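Response regulator receiver protein (PDB 2RDM) probably acts as a phosphoryl-accepting receiver module of two-component signalling, though its partners and output are unknown. Local coordinates at residues Val6-Ala11 with Gln119-Arg124; Pro81-Ser86 with Ile114-Gln119. The protein carries 1 engineered substitution. All coordinates share one frame; numbering follows the deposited sequence. Where two conformers were deposited one is given.

Contact 1 of 2, residues Val6-Ala11 with Gln119-Arg124; sequences VTILLA and QLLNAR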
# COMPACT_ATOMS: atom_id res chain seq x y z
N VAL A 6 -18.46 -8.67 16.39
CA VAL A 6 -18.23 -7.51 15.54
C VAL A 6 -19.55 -7.21 14.87
O VAL A 6 -20.13 -8.08 14.23
CB VAL A 6 -17.15 -7.82 14.47
CG1 VAL A 6 -16.99 -6.66 13.47
CG2 VAL A 6 -15.83 -8.14 15.13
N THR A 7 -20.01 -5.97 14.99
CA THR A 7 -21.31 -5.59 14.45
C THR A 7 -21.20 -4.79 13.15
O THR A 7 -20.51 -3.77 13.10
CB THR A 7 -22.10 -4.75 15.48
OG1 THR A 7 -22.17 -5.48 16.72
CG2 THR A 7 -23.52 -4.46 14.98
N ILE A 8 -21.91 -5.25 12.12
CA ILE A 8 -21.92 -4.56 10.85
C ILE A 8 -23.30 -3.95 10.62
O ILE A 8 -24.31 -4.65 10.72
CB ILE A 8 -21.55 -5.52 9.70
CG1 ILE A 8 -20.16 -6.16 9.93
CG2 ILE A 8 -21.63 -4.81 8.39
CD1 ILE A 8 -19.00 -5.18 10.03
N LEU A 9 -23.34 -2.64 10.37
CA LEU A 9 -24.57 -1.98 9.99
C LEU A 9 -24.67 -2.21 8.50
O LEU A 9 -23.79 -1.80 7.75
CB LEU A 9 -24.49 -0.49 10.28
CG LEU A 9 -25.73 0.37 9.97
CD1 LEU A 9 -27.00 -0.16 10.66
CD2 LEU A 9 -25.48 1.82 10.33
N LEU A 10 -25.76 -2.85 8.08
CA LEU A 10 -26.01 -3.14 6.68
C LEU A 10 -27.26 -2.40 6.23
O LEU A 10 -28.34 -2.60 6.78
CB LEU A 10 -26.19 -4.65 6.49
CG LEU A 10 -26.69 -5.18 5.14
CD1 LEU A 10 -25.63 -5.01 4.04
CD2 LEU A 10 -27.09 -6.65 5.26
N ALA A 11 -27.11 -1.54 5.22
CA ALA A 11 -28.22 -0.72 4.73
C ALA A 11 -28.51 -1.04 3.27
O ALA A 11 -27.73 -0.66 2.39
CB ALA A 11 -27.91 0.78 4.91
N GLN A 119 -10.73 -7.05 5.62
CA GLN A 119 -9.53 -6.28 5.32
C GLN A 119 -9.60 -4.86 5.92
O GLN A 119 -8.63 -4.38 6.48
CB GLN A 119 -9.36 -6.20 3.80
CG GLN A 119 -8.18 -5.44 3.31
CD GLN A 119 -8.20 -5.35 1.80
OE1 GLN A 119 -8.46 -6.35 1.11
NE2 GLN A 119 -7.94 -4.16 1.27
N LEU A 120 -10.75 -4.21 5.80
CA LEU A 120 -10.90 -2.86 6.35
C LEU A 120 -10.95 -2.83 7.87
O LEU A 120 -10.42 -1.91 8.48
CB LEU A 120 -12.13 -2.18 5.77
CG LEU A 120 -12.04 -1.91 4.26
CD1 LEU A 120 -13.36 -1.32 3.78
CD2 LEU A 120 -10.86 -1.02 3.91
N LEU A 121 -11.56 -3.85 8.48
CA LEU A 121 -11.54 -3.99 9.94
C LEU A 121 -10.13 -4.25 10.42
O LEU A 121 -9.70 -3.66 11.41
CB LEU A 121 -12.45 -5.13 10.40
CG LEU A 121 -13.95 -4.88 10.38
CD1 LEU A 121 -14.64 -6.20 10.29
CD2 LEU A 121 -14.40 -4.13 11.62
N ASN A 122 -9.41 -5.11 9.70
CA ASN A 122 -8.02 -5.44 10.05
C ASN A 122 -7.06 -4.26 9.95
O ASN A 122 -6.09 -4.17 10.70
CB ASN A 122 -7.50 -6.58 9.18
CG ASN A 122 -8.21 -7.91 9.45
OD1 ASN A 122 -9.06 -8.00 10.32
ND2 ASN A 122 -7.88 -8.92 8.66
N ALA A 123 -7.34 -3.34 9.02
CA ALA A 123 -6.47 -2.18 8.76
C ALA A 123 -6.58 -1.06 9.81
O ALA A 123 -5.80 -0.11 9.77
CB ALA A 123 -6.73 -1.64 7.35
N ARG A 124 -7.54 -1.18 10.73
CA ARG A 124 -7.76 -0.18 11.80
C ARG A 124 -6.54 0.16 12.66
O ARG A 124 -6.37 1.33 13.04
CB ARG A 124 -8.89 -0.63 12.70
CG ARG A 124 -10.26 -0.39 12.11
CD ARG A 124 -11.28 -0.35 13.22
NE ARG A 124 -11.06 0.79 14.11
CZ ARG A 124 -11.94 1.76 14.33
NH1 ARG A 124 -11.64 2.76 15.15
NH2 ARG A 124 -13.14 1.73 13.75
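Val6 and Leu121 mark the closest backbone approach, their CA atoms 9.4 Å apart, where Val6, at the start of segment 6-11, faces the C-terminal part of helix 110-122. That separation is too wide for the main chains to meet, and side chains alone bridge it. Val6 and Leu121 reach toward each other tip to tip. On Val6, CG1 stands anti to the backbone N (chi1 174°), and this methyl enters the fork of the leucine, 4.0 Å from Leu121 CD1 and 4.1 Å from Leu121 CD2. Ile8, two residues on, adds a looser touch: its CD1 end lies 4.5 Å from Leu121 CD1, so that this one leucine methyl touches both Val6 and Ile8. Phe30 packs on Val6, Ile8 and Leu121 alike, making a small apolar cluster, and Gln112 of a second subunit packs on Val6 and Leu121. Farther on, Arg124 forms a salt bridge with Asp77. This is the docking of the C-terminal helix on the first strand of a CheY-like receiver domain, a parallel five-stranded sheet of order 2-1-3-4-5 with helices on both faces.

Contact 2 of 2, residues Pro81-Ser86 with Ile114-Gln119; sequences PIVYIS and ITAVSQ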
# COMPACT_ATOMS: atom_id res chain seq x y z
N PRO A 81 -14.65 1.31 8.97
CA PRO A 81 -14.70 0.55 7.73
C PRO A 81 -15.97 0.87 6.92
O PRO A 81 -17.07 0.82 7.45
CB PRO A 81 -14.74 -0.90 8.21
CG PRO A 81 -13.93 -0.85 9.49
CD PRO A 81 -14.41 0.43 10.13
N ILE A 82 -15.79 1.23 5.66
CA ILE A 82 -16.94 1.61 4.84
C ILE A 82 -16.85 0.81 3.55
O ILE A 82 -15.84 0.89 2.85
CB ILE A 82 -16.92 3.12 4.51
CG1 ILE A 82 -17.02 3.99 5.77
CG2 ILE A 82 -18.02 3.48 3.48
CD1 ILE A 82 -18.35 3.95 6.49
N VAL A 83 -17.88 0.01 3.28
CA VAL A 83 -18.03 -0.68 2.00
C VAL A 83 -19.33 -0.22 1.36
O VAL A 83 -20.40 -0.40 1.93
CB VAL A 83 -18.07 -2.22 2.15
CG1 VAL A 83 -18.23 -2.91 0.78
CG2 VAL A 83 -16.80 -2.76 2.85
N TYR A 84 -19.23 0.33 0.16
CA TYR A 84 -20.41 0.71 -0.61
C TYR A 84 -20.82 -0.42 -1.54
O TYR A 84 -19.97 -1.11 -2.09
CB TYR A 84 -20.13 1.93 -1.47
CG TYR A 84 -19.62 3.17 -0.76
CD1 TYR A 84 -20.49 4.00 -0.04
CD2 TYR A 84 -18.26 3.52 -0.81
CE1 TYR A 84 -20.03 5.15 0.59
CE2 TYR A 84 -17.79 4.67 -0.18
CZ TYR A 84 -18.67 5.46 0.54
OH TYR A 84 -18.21 6.61 1.11
N ILE A 85 -22.13 -0.57 -1.75
CA ILE A 85 -22.66 -1.60 -2.64
C ILE A 85 -23.53 -0.93 -3.70
O ILE A 85 -24.56 -0.34 -3.36
CB ILE A 85 -23.54 -2.63 -1.86
CG1 ILE A 85 -22.78 -3.29 -0.71
CG2 ILE A 85 -24.16 -3.66 -2.81
CD1 ILE A 85 -21.49 -3.97 -1.06
N SER A 86 -23.13 -1.11 -4.94
CA SER A 86 -23.82 -0.44 -6.00
C SER A 86 -24.19 -1.29 -7.14
O SER A 86 -23.56 -2.25 -7.43
CB SER A 86 -23.04 0.73 -6.48
OG SER A 86 -22.11 0.31 -7.41
N ILE A 114 -16.93 -10.36 1.99
CA ILE A 114 -16.31 -10.75 3.26
C ILE A 114 -14.85 -10.29 3.36
O ILE A 114 -14.40 -9.80 4.41
CB ILE A 114 -16.42 -12.29 3.46
CG1 ILE A 114 -17.88 -12.74 3.67
CG2 ILE A 114 -15.57 -12.76 4.62
CD1 ILE A 114 -18.70 -11.87 4.63
N THR A 115 -14.11 -10.48 2.27
CA THR A 115 -12.73 -10.00 2.16
C THR A 115 -12.65 -8.49 2.33
O THR A 115 -11.82 -8.01 3.08
CB THR A 115 -12.09 -10.45 0.81
OG1 THR A 115 -12.07 -11.88 0.76
CG2 THR A 115 -10.67 -9.93 0.71
N ALA A 116 -13.54 -7.74 1.68
CA ALA A 116 -13.56 -6.29 1.80
C ALA A 116 -13.79 -5.86 3.24
O ALA A 116 -13.04 -5.03 3.76
CB ALA A 116 -14.64 -5.70 0.89
N VAL A 117 -14.79 -6.44 3.88
CA VAL A 117 -15.16 -6.05 5.24
C VAL A 117 -14.01 -6.37 6.20
O VAL A 117 -13.58 -5.50 6.96
CB VAL A 117 -16.50 -6.72 5.68
CG1 VAL A 117 -16.77 -6.54 7.16
CG2 VAL A 117 -17.67 -6.12 4.90
N SER A 118 -13.49 -7.60 6.10
CA SER A 118 -12.42 -8.09 7.02
C SER A 118 -11.12 -7.32 6.87
O SER A 118 -10.46 -6.98 7.87
CB SER A 118 -12.16 -9.58 6.75
OG SER A 118 -13.35 -10.35 6.83
N GLN A 119 -10.73 -7.05 5.62
CA GLN A 119 -9.53 -6.28 5.32
C GLN A 119 -9.60 -4.86 5.92
O GLN A 119 -8.63 -4.38 6.48
CB GLN A 119 -9.36 -6.20 3.80
CG GLN A 119 -8.18 -5.44 3.31
CD GLN A 119 -8.20 -5.35 1.80
OE1 GLN A 119 -8.46 -6.35 1.11
NE2 GLN A 119 -7.94 -4.16 1.27
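Val83 holds CG1 anti to its backbone N (chi1 -180°), which leaves CG2 anti to the carbonyl carbon; Val117 has nearly the same torsion, 170°, and its CG2 is likewise the methyl that meets the partner. The two valine side chains cross at about a right angle, with Val83 CG2 lying 4.0 Å from Val117 CG2. The same strand methyl also sits 4.1 Å from Ala116 CB, so a single carbon touches two consecutive residues of helix 110-122. The small side chain of Ala116, whose CB points toward the strand, is consistent with the close approach here, the CA atoms of Val83 and Val117 being 6.9 Å apart. Around this group, Leu104 of the neighbouring strand packs on Val83, and Val55 of strand 53-57 packs on Val117. Away from the strand, Ser118 turns its hydroxyl back along its own helix, and OG donates to Ile114 O at 2.7 Å. That carbonyl also accepts the helical bond from Ser118 N at 2.9 Å, the two donors arriving from opposite faces of its plane. The serine hydroxyl thus has a partner within its own helix, and Ala111 of a second subunit packs on Ser118. All three residues that touch across the contact are buried and meet through methyl groups, so strand and helix are joined here by van der Waals and hydrophobic packing, with nothing polar to fix a direction.

Contacts 1 and 2 are successive parts of one interface, their centres 7 Å apart, in which helix 110-122 lies against the parallel sheet. Contact 2 joins the helix to strand 82-86, contact 1 its C-terminal end to strand 7-11; strand 53-57 runs between the two. Ile8 CD1 bridges them by meeting Val117 CG1 at 3.9 Å. Leu120 also joins them, its CD1 3.8 Å from Val83 CG2 and its CB 3.8 Å from Pro81 CB. Strand 53-57 ends in Asp57, the predicted phosphorylation site, which is unmodified here. Both contacts also touch a second subunit, so this helix lies at a subunit interface in the assembly.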